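Local coordinates for protein DR2417 (Deinococcus radiodurans, PDB 4XWW) that is a metal-dependent RNase J that binds single-stranded RNA and degrades it as a 5'-3' exonuclease, possibly also cutting internally, probably in RNA maturation and decay, at residues T243-S247 with S272-Y276; T311-G315 with S344-N350. All blocks are in the same frame, centred on the assembly; numbering follows the deposited sequence. Where two conformers were deposited one is given.

Interaction 1 (T243-S247 with S272-Y276). With nucleotides of chain C.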
loop_
_atom_site.group_PDB
_atom_site.type_symbol
_atom_site.label_atom_id
_atom_site.label_comp_id
_atom_site.label_asym_id
_atom_site.label_seq_id
_atom_site.Cartn_x
_atom_site.Cartn_y
_atom_site.Cartn_z
ATOM N N THR A 243 0.808 -13.370 -16.296
ATOM C CA THR A 243 1.801 -12.318 -16.067
ATOM C C THR A 243 2.750 -12.736 -14.982
ATOM O O THR A 243 2.391 -13.462 -14.056
ATOM C CB THR A 243 1.140 -10.963 -15.689
ATOM O OG1 THR A 243 2.137 -9.936 -15.620
ATOM C CG2 THR A 243 0.429 -11.051 -14.329
ATOM N N THR A 244 4.011 -12.322 -15.135
ATOM C CA THR A 244 5.038 -12.557 -14.151
ATOM C C THR A 244 6.081 -11.467 -14.435
ATOM O O THR A 244 5.873 -10.657 -15.338
ATOM C CB THR A 244 5.609 -13.984 -14.281
ATOM O OG1 THR A 244 6.451 -14.290 -13.174
ATOM C CG2 THR A 244 6.366 -14.132 -15.592
ATOM N N PHE A 245 7.176 -11.406 -13.680
ATOM C CA PHE A 245 8.245 -10.462 -14.023
ATOM C C PHE A 245 8.824 -10.842 -15.382
ATOM O O PHE A 245 9.053 -12.016 -15.622
ATOM C CB PHE A 245 9.359 -10.470 -12.959
ATOM C CG PHE A 245 8.854 -10.434 -11.544
ATOM C CD1 PHE A 245 8.147 -9.344 -11.075
ATOM C CD2 PHE A 245 9.095 -11.494 -10.679
ATOM C CE1 PHE A 245 7.681 -9.312 -9.771
ATOM C CE2 PHE A 245 8.635 -11.468 -9.371
ATOM C CZ PHE A 245 7.928 -10.377 -8.918
ATOM N N ALA A 246 9.090 -9.881 -16.272
ATOM C CA ALA A 246 9.626 -10.227 -17.600
ATOM C C ALA A 246 11.003 -10.888 -17.513
ATOM O O ALA A 246 11.408 -11.615 -18.409
ATOM C CB ALA A 246 9.706 -8.998 -18.497
ATOM N N SER A 247 11.691 -10.648 -16.408
ATOM C CA SER A 247 13.021 -11.208 -16.210
ATOM C C SER A 247 13.028 -12.576 -15.523
ATOM O O SER A 247 14.099 -13.132 -15.247
ATOM C CB SER A 247 13.874 -10.232 -15.406
ATOM O OG SER A 247 13.445 -10.153 -14.059
ATOM N N SER A 272 8.690 -4.958 -22.413
ATOM C CA SER A 272 9.669 -5.543 -21.507
ATOM C C SER A 272 9.784 -7.068 -21.666
ATOM O O SER A 272 10.875 -7.625 -21.553
ATOM C CB SER A 272 9.324 -5.179 -20.062
ATOM O OG SER A 272 10.504 -4.996 -19.299
ATOM N N MET A 273 8.671 -7.748 -21.927
ATOM C CA MET A 273 8.717 -9.190 -22.151
ATOM C C MET A 273 9.587 -9.528 -23.352
ATOM O O MET A 273 10.407 -10.444 -23.301
ATOM C CB MET A 273 7.314 -9.761 -22.367
ATOM C CG MET A 273 6.592 -10.081 -21.088
ATOM S SD MET A 273 7.243 -11.524 -20.237
ATOM C CE MET A 273 6.356 -11.377 -18.684
ATOM N N ILE A 274 9.389 -8.784 -24.435
ATOM C CA ILE A 274 10.159 -8.985 -25.658
ATOM C C ILE A 274 11.646 -8.700 -25.415
ATOM O O ILE A 274 12.520 -9.413 -25.915
ATOM C CB ILE A 274 9.611 -8.097 -26.785
ATOM C CG1 ILE A 274 8.189 -8.545 -27.131
ATOM C CG2 ILE A 274 10.502 -8.155 -28.015
ATOM C CD1 ILE A 274 7.292 -7.438 -27.637
ATOM N N LYS A 275 11.918 -7.681 -24.609
ATOM C CA LYS A 275 13.286 -7.286 -24.317
ATOM C C LYS A 275 14.051 -8.364 -23.555
ATOM O O LYS A 275 15.147 -8.735 -23.957
ATOM C CB LYS A 275 13.322 -5.976 -23.521
ATOM C CG LYS A 275 14.722 -5.621 -23.019
ATOM C CD LYS A 275 14.724 -4.383 -22.143
ATOM C CE LYS A 275 15.141 -4.719 -20.723
ATOM N NZ LYS A 275 14.107 -4.274 -19.745
ATOM N N TYR A 276 13.488 -8.857 -22.453
ATOM C CA TYR A 276 14.182 -9.874 -21.666
ATOM C C TYR A 276 14.270 -11.191 -22.421
ATOM O O TYR A 276 15.284 -11.893 -22.324
ATOM C CB TYR A 276 13.523 -10.082 -20.298
ATOM C CG TYR A 276 13.946 -9.028 -19.315
ATOM C CD1 TYR A 276 15.134 -9.151 -18.605
ATOM C CD2 TYR A 276 13.188 -7.884 -19.131
ATOM C CE1 TYR A 276 15.541 -8.167 -17.720
ATOM C CE2 TYR A 276 13.581 -6.902 -18.241
ATOM C CZ TYR A 276 14.756 -7.043 -17.544
ATOM O OH TYR A 276 15.138 -6.048 -16.673
ATOM P P U C 5 8.731 -5.788 -15.625
ATOM O OP1 U C 5 7.951 -5.971 -14.381
ATOM O OP2 U C 5 8.803 -6.885 -16.611
ATOM O "O5'" U C 5 8.179 -4.497 -16.372
ATOM C "C5'" U C 5 6.834 -4.487 -16.871
ATOM C "C4'" U C 5 6.268 -3.089 -16.861
ATOM O "O4'" U C 5 7.080 -2.217 -16.029
ATOM C "C3'" U C 5 6.252 -2.376 -18.201
ATOM O "O3'" U C 5 5.193 -2.821 -19.037
ATOM C "C2'" U C 5 6.115 -0.926 -17.765
ATOM O "O2'" U C 5 4.807 -0.596 -17.355
ATOM C "C1'" U C 5 7.058 -0.900 -16.562
ATOM N N1 U C 5 8.426 -0.518 -16.937
ATOM C C2 U C 5 8.697 0.831 -17.059
ATOM O O2 U C 5 7.864 1.694 -16.848
ATOM N N3 U C 5 9.984 1.128 -17.427
ATOM C C4 U C 5 11.005 0.242 -17.691
ATOM O O4 U C 5 12.114 0.671 -18.013
ATOM C C5 U C 5 10.643 -1.137 -17.555
ATOM C C6 U C 5 9.394 -1.461 -17.198
ATOM P P U C 4 13.809 -6.761 -12.837
ATOM O OP1 U C 4 13.785 -8.036 -13.588
ATOM O OP2 U C 4 15.075 -6.283 -12.238
ATOM O "O5'" U C 4 13.224 -5.657 -13.825
ATOM C "C5'" U C 4 12.763 -4.388 -13.341
ATOM C "C4'" U C 4 11.257 -4.381 -13.237
ATOM O "O4'" U C 4 10.858 -3.295 -12.356
ATOM C "C3'" U C 4 10.499 -4.151 -14.544
ATOM O "O3'" U C 4 10.225 -5.380 -15.219
ATOM C "C2'" U C 4 9.288 -3.352 -14.079
ATOM O "O2'" U C 4 8.295 -4.122 -13.435
ATOM C "C1'" U C 4 9.928 -2.463 -13.019
ATOM N N1 U C 4 10.657 -1.319 -13.582
ATOM C C2 U C 4 10.041 -0.084 -13.544
ATOM O O2 U C 4 8.933 0.089 -13.067
ATOM N N3 U C 4 10.774 0.942 -14.086
ATOM C C4 U C 4 12.029 0.865 -14.649
ATOM O O4 U C 4 12.557 1.884 -15.095
ATOM C C5 U C 4 12.599 -0.447 -14.651
ATOM C C6 U C 4 11.910 -1.469 -14.129
ATOM P P U C 6 5.408 -2.866 -20.613
ATOM O OP1 U C 6 4.199 -3.469 -21.234
ATOM O OP2 U C 6 6.765 -3.417 -20.893
ATOM O "O5'" U C 6 5.464 -1.323 -21.018
ATOM C "C5'" U C 6 4.418 -0.425 -20.683
ATOM C "C4'" U C 6 4.820 1.002 -20.960
ATOM O "O4'" U C 6 5.945 1.365 -20.116
ATOM C "C3'" U C 6 5.315 1.276 -22.370
ATOM O "O3'" U C 6 4.265 1.458 -23.302
ATOM C "C2'" U C 6 6.202 2.498 -22.184
ATOM O "O2'" U C 6 5.418 3.673 -22.046
ATOM C "C1'" U C 6 6.843 2.190 -20.832
ATOM N N1 U C 6 8.138 1.480 -20.985
ATOM C C2 U C 6 9.273 2.254 -21.144
ATOM O O2 U C 6 9.245 3.473 -21.156
ATOM N N3 U C 6 10.447 1.549 -21.285
ATOM C C4 U C 6 10.603 0.178 -21.289
ATOM O O4 U C 6 11.728 -0.308 -21.427
ATOM C C5 U C 6 9.384 -0.554 -21.122
ATOM C C6 U C 6 8.230 0.107 -20.981
HETATM O O HOH W 1 10.966 -12.567 -21.212
#
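The ring of Tyr-276 takes the CB of Ser-247 over one face in a CH-pi contact, 3.8 Å from CB to the ring centroid and offset toward the CD1-CE1 rim. In the ring plane, the OG of Ser-272, one helical turn back, lies at the edge. The methyl of Ala-246 meets the ring obliquely at CD2, 3.7 Å from its CB. That methyl is wedged between the ring and the sulfur of Met-273, whose SD stands 3.9 Å from the same CB. The thioether gets there because its chain bends at chi2 (-72°), which carries CE to the loop backbone, 3.5 Å from the carbonyl O of Thr-244. No direct hydrogen bond joins loop and helix; one water donates to both Ala-246 O and Met-273 O. The loop belongs to the beta-CASP domain: its Phe-245 is part of a UMP-binding site seen in a structure of this protein, and Ser-247 lies near the zinc ligand His-86. Ala-246 N donates to OP2 of U5 of chain C over 3.0 Å, and Ser-272 N, at the start of helix 271-282, to OP2 of U6 of chain C over 2.9 Å. The packing, with the water bridge, probably helps to set the spacing of these two N-H groups, which address phosphate oxygens that every nucleotide has; the helix N terminus probably adds favourable electrostatics.

Interaction 2 (T311-G315 with S344-N350). With nucleotides of chain C.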
loop_
_atom_site.group_PDB
_atom_site.type_symbol
_atom_site.label_atom_id
_atom_site.label_comp_id
_atom_site.label_asym_id
_atom_site.label_seq_id
_atom_site.Cartn_x
_atom_site.Cartn_y
_atom_site.Cartn_z
ATOM N N THR A 311 3.314 -8.476 -19.664
ATOM C CA THR A 311 3.827 -7.546 -18.675
ATOM C C THR A 311 2.712 -7.060 -17.756
ATOM O O THR A 311 1.545 -7.099 -18.130
ATOM C CB THR A 311 4.447 -6.341 -19.357
ATOM O OG1 THR A 311 3.508 -5.790 -20.286
ATOM C CG2 THR A 311 5.723 -6.744 -20.124
ATOM N N GLY A 312 3.088 -6.569 -16.581
ATOM C CA GLY A 312 2.131 -5.935 -15.702
ATOM C C GLY A 312 1.877 -6.600 -14.372
ATOM O O GLY A 312 0.877 -6.294 -13.739
ATOM N N SER A 313 2.794 -7.454 -13.926
ATOM C CA SER A 313 2.555 -8.287 -12.745
ATOM C C SER A 313 2.401 -7.471 -11.460
ATOM O O SER A 313 1.827 -7.945 -10.479
ATOM C CB SER A 313 3.686 -9.304 -12.579
ATOM O OG SER A 313 4.850 -8.683 -12.075
ATOM N N GLN A 314 2.886 -6.235 -11.476
ATOM C CA GLN A 314 2.804 -5.381 -10.294
ATOM C C GLN A 314 1.712 -4.324 -10.415
ATOM O O GLN A 314 1.721 -3.326 -9.700
ATOM C CB GLN A 314 4.158 -4.709 -10.032
ATOM C CG GLN A 314 5.217 -5.674 -9.496
ATOM C CD GLN A 314 4.742 -6.424 -8.260
ATOM O OE1 GLN A 314 4.449 -5.820 -7.225
ATOM N NE2 GLN A 314 4.660 -7.750 -8.366
ATOM N N GLY A 315 0.770 -4.537 -11.322
ATOM C CA GLY A 315 -0.393 -3.662 -11.399
ATOM C C GLY A 315 -0.224 -2.376 -12.180
ATOM O O GLY A 315 -1.080 -1.491 -12.099
ATOM N N SER A 344 2.922 -14.229 -9.541
ATOM C CA SER A 344 3.646 -13.184 -8.820
ATOM C C SER A 344 2.882 -12.858 -7.541
ATOM O O SER A 344 1.733 -13.248 -7.387
ATOM C CB SER A 344 3.796 -11.914 -9.657
ATOM O OG SER A 344 2.527 -11.437 -10.045
ATOM N N ASN A 345 3.545 -12.145 -6.641
ATOM C CA ASN A 345 2.941 -11.610 -5.444
ATOM C C ASN A 345 3.182 -10.123 -5.496
ATOM O O ASN A 345 4.237 -9.691 -5.950
ATOM C CB ASN A 345 3.572 -12.188 -4.178
ATOM C CG ASN A 345 2.957 -13.492 -3.752
ATOM O OD1 ASN A 345 1.740 -13.678 -3.816
ATOM N ND2 ASN A 345 3.799 -14.399 -3.270
ATOM N N PRO A 346 2.236 -9.324 -4.999
ATOM C CA PRO A 346 2.503 -7.881 -4.962
ATOM C C PRO A 346 3.673 -7.515 -4.055
ATOM O O PRO A 346 3.755 -7.953 -2.912
ATOM C CB PRO A 346 1.213 -7.282 -4.382
ATOM C CG PRO A 346 0.187 -8.363 -4.477
ATOM C CD PRO A 346 0.919 -9.670 -4.433
ATOM N N ILE A 347 4.590 -6.739 -4.593
ATOM C CA ILE A 347 5.684 -6.189 -3.808
ATOM C C ILE A 347 5.089 -5.128 -2.875
ATOM O O ILE A 347 4.209 -4.383 -3.287
ATOM C CB ILE A 347 6.749 -5.599 -4.737
ATOM C CG1 ILE A 347 7.334 -6.719 -5.609
ATOM C CG2 ILE A 347 7.833 -4.871 -3.944
ATOM C CD1 ILE A 347 8.163 -6.227 -6.761
ATOM N N PRO A 348 5.557 -5.073 -1.616
ATOM C CA PRO A 348 5.050 -4.077 -0.663
ATOM C C PRO A 348 4.965 -2.689 -1.274
ATOM O O PRO A 348 5.934 -2.204 -1.866
ATOM C CB PRO A 348 6.082 -4.124 0.461
ATOM C CG PRO A 348 6.542 -5.546 0.450
ATOM C CD PRO A 348 6.543 -5.977 -0.992
ATOM N N GLY A 349 3.790 -2.076 -1.165
ATOM C CA GLY A 349 3.535 -0.807 -1.807
ATOM C C GLY A 349 2.696 -0.920 -3.071
ATOM O O GLY A 349 2.086 0.059 -3.505
ATOM N N ASN A 350 2.667 -2.111 -3.667
ATOM C CA ASN A 350 1.932 -2.311 -4.918
ATOM C C ASN A 350 0.608 -3.031 -4.709
ATOM O O ASN A 350 -0.088 -3.338 -5.671
ATOM C CB ASN A 350 2.790 -3.094 -5.924
ATOM C CG ASN A 350 4.008 -2.315 -6.371
ATOM O OD1 ASN A 350 4.032 -1.088 -6.281
ATOM N ND2 ASN A 350 5.028 -3.022 -6.851
ATOM P P U C 2 9.959 -12.240 -4.618
ATOM O OP1 U C 2 10.708 -12.608 -5.839
ATOM O OP2 U C 2 10.324 -12.852 -3.320
ATOM O "O5'" U C 2 10.019 -10.663 -4.400
ATOM C "C5'" U C 2 9.772 -9.746 -5.478
ATOM C "C4'" U C 2 10.667 -8.535 -5.353
ATOM O "O4'" U C 2 10.208 -7.688 -4.262
ATOM C "C3'" U C 2 12.140 -8.824 -5.069
ATOM O "O3'" U C 2 12.935 -7.930 -5.833
ATOM C "C2'" U C 2 12.285 -8.465 -3.594
ATOM O "O2'" U C 2 13.600 -8.088 -3.245
ATOM C "C1'" U C 2 11.318 -7.290 -3.490
ATOM N N1 U C 2 10.864 -6.998 -2.124
ATOM C C2 U C 2 10.787 -5.673 -1.745
ATOM O O2 U C 2 11.072 -4.753 -2.491
ATOM N N3 U C 2 10.365 -5.467 -0.456
ATOM C C4 U C 2 10.019 -6.424 0.473
ATOM O O4 U C 2 9.654 -6.075 1.597
ATOM C C5 U C 2 10.128 -7.772 0.005
ATOM C C6 U C 2 10.537 -8.007 -1.248
ATOM P P U C 6 5.408 -2.866 -20.613
ATOM O OP1 U C 6 4.199 -3.469 -21.234
ATOM O OP2 U C 6 6.765 -3.417 -20.893
ATOM O "O5'" U C 6 5.464 -1.323 -21.018
ATOM C "C5'" U C 6 4.418 -0.425 -20.683
ATOM C "C4'" U C 6 4.820 1.002 -20.960
ATOM O "O4'" U C 6 5.945 1.365 -20.116
ATOM C "C3'" U C 6 5.315 1.276 -22.370
ATOM O "O3'" U C 6 4.265 1.458 -23.302
ATOM C "C2'" U C 6 6.202 2.498 -22.184
ATOM O "O2'" U C 6 5.418 3.673 -22.046
ATOM C "C1'" U C 6 6.843 2.190 -20.832
ATOM N N1 U C 6 8.138 1.480 -20.985
ATOM C C2 U C 6 9.273 2.254 -21.144
ATOM O O2 U C 6 9.245 3.473 -21.156
ATOM N N3 U C 6 10.447 1.549 -21.285
ATOM C C4 U C 6 10.603 0.178 -21.289
ATOM O O4 U C 6 11.728 -0.308 -21.427
ATOM C C5 U C 6 9.384 -0.554 -21.122
ATOM C C6 U C 6 8.230 0.107 -20.981
ATOM P P U C 3 14.266 -8.455 -6.532
ATOM O OP1 U C 3 14.378 -9.909 -6.274
ATOM O OP2 U C 3 15.375 -7.552 -6.146
ATOM O "O5'" U C 3 13.950 -8.268 -8.080
ATOM C "C5'" U C 3 12.770 -8.847 -8.656
ATOM C "C4'" U C 3 12.125 -7.860 -9.594
ATOM O "O4'" U C 3 11.240 -6.986 -8.842
ATOM C "C3'" U C 3 13.099 -6.950 -10.339
ATOM O "O3'" U C 3 12.707 -6.836 -11.697
ATOM C "C2'" U C 3 12.960 -5.615 -9.615
ATOM O "O2'" U C 3 13.233 -4.495 -10.434
ATOM C "C1'" U C 3 11.491 -5.647 -9.205
ATOM N N1 U C 3 11.194 -4.786 -8.055
ATOM C C2 U C 3 10.131 -3.911 -8.163
ATOM O O2 U C 3 9.431 -3.841 -9.158
ATOM N N3 U C 3 9.916 -3.126 -7.059
ATOM C C4 U C 3 10.638 -3.121 -5.885
ATOM O O4 U C 3 10.317 -2.350 -4.979
ATOM C C5 U C 3 11.725 -4.049 -5.853
ATOM C C6 U C 3 11.963 -4.827 -6.915
HETATM O O HOH W 2 1.783 -9.518 -8.246
#
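Gln-314 reaches across to the 344-350 loop with its carboxamide, and both ends of that group are engaged. Its OE1 accepts two hydrogen bonds: one from Ile-347 N at 2.8 Å, nearly straight (170°) though tilted somewhat from the carbonyl plane, the other from Asn-350 ND2 at 2.9 Å, in the carbonyl plane and on a lone pair. Its NE2 donates to Asn-345 O over 3.1 Å, approaching from above the plane of that carbonyl. The amide planes of Gln-314 and Asn-350 are 49° apart. A bend at chi2 (-54°) swings the Gln-314 carboxamide toward the loop backbone, while the Ile-347 side chain crosses that of Gln-314 at about a right angle. Two turns of the beta-CASP domain shape the partners: a type I turn from Gly-312 to Gly-315 presents Gln-314, and a type II turn from Ile-347 to Asn-350 brings Ile-347 N and Asn-350 ND2 to the same oxygen. Ser-313 and Gln-314 also pack on Phe-245. Beyond Ile-347 lies RNA: its CD1 packs 3.3 Å from C2 of U3 of chain C, its CG1 meets the ribose of U2 of chain C, and Pro-348 CG touches that nucleotide's base. At the other end of 311-315, Thr-311 OG1, also bonded to Val-320 N, donates to OP1 of U6 of chain C. Three bonds restrain the rotation of one amide, which anchors the Ile-347 backbone and probably helps to position its side chain against U2 and U3 of chain C.

Interaction 1 joins the loop after strand 240-243 to helix 271-282; interaction 2 joins the loops after strands 306-310 and 339-342, all in the parallel sheet of the beta-CASP domain. From the N terminus, 243-247 is followed by helix 249-261 and strand 265-269, and interaction 1 closes this loop. Strand 306-310 then leads to 311-315, and interaction 2 closes a second loop, through helix 320-326 and strand 339-342. The two are in series, neither nested nor crossed, yet they touch in space: Phe-245 packs on Ser-313 and Met-273 on Thr-311. Together they line a track for the RNA of chain C, with U2 and U3 at interaction 2, U4 and U5 at interaction 1, and U6 shared.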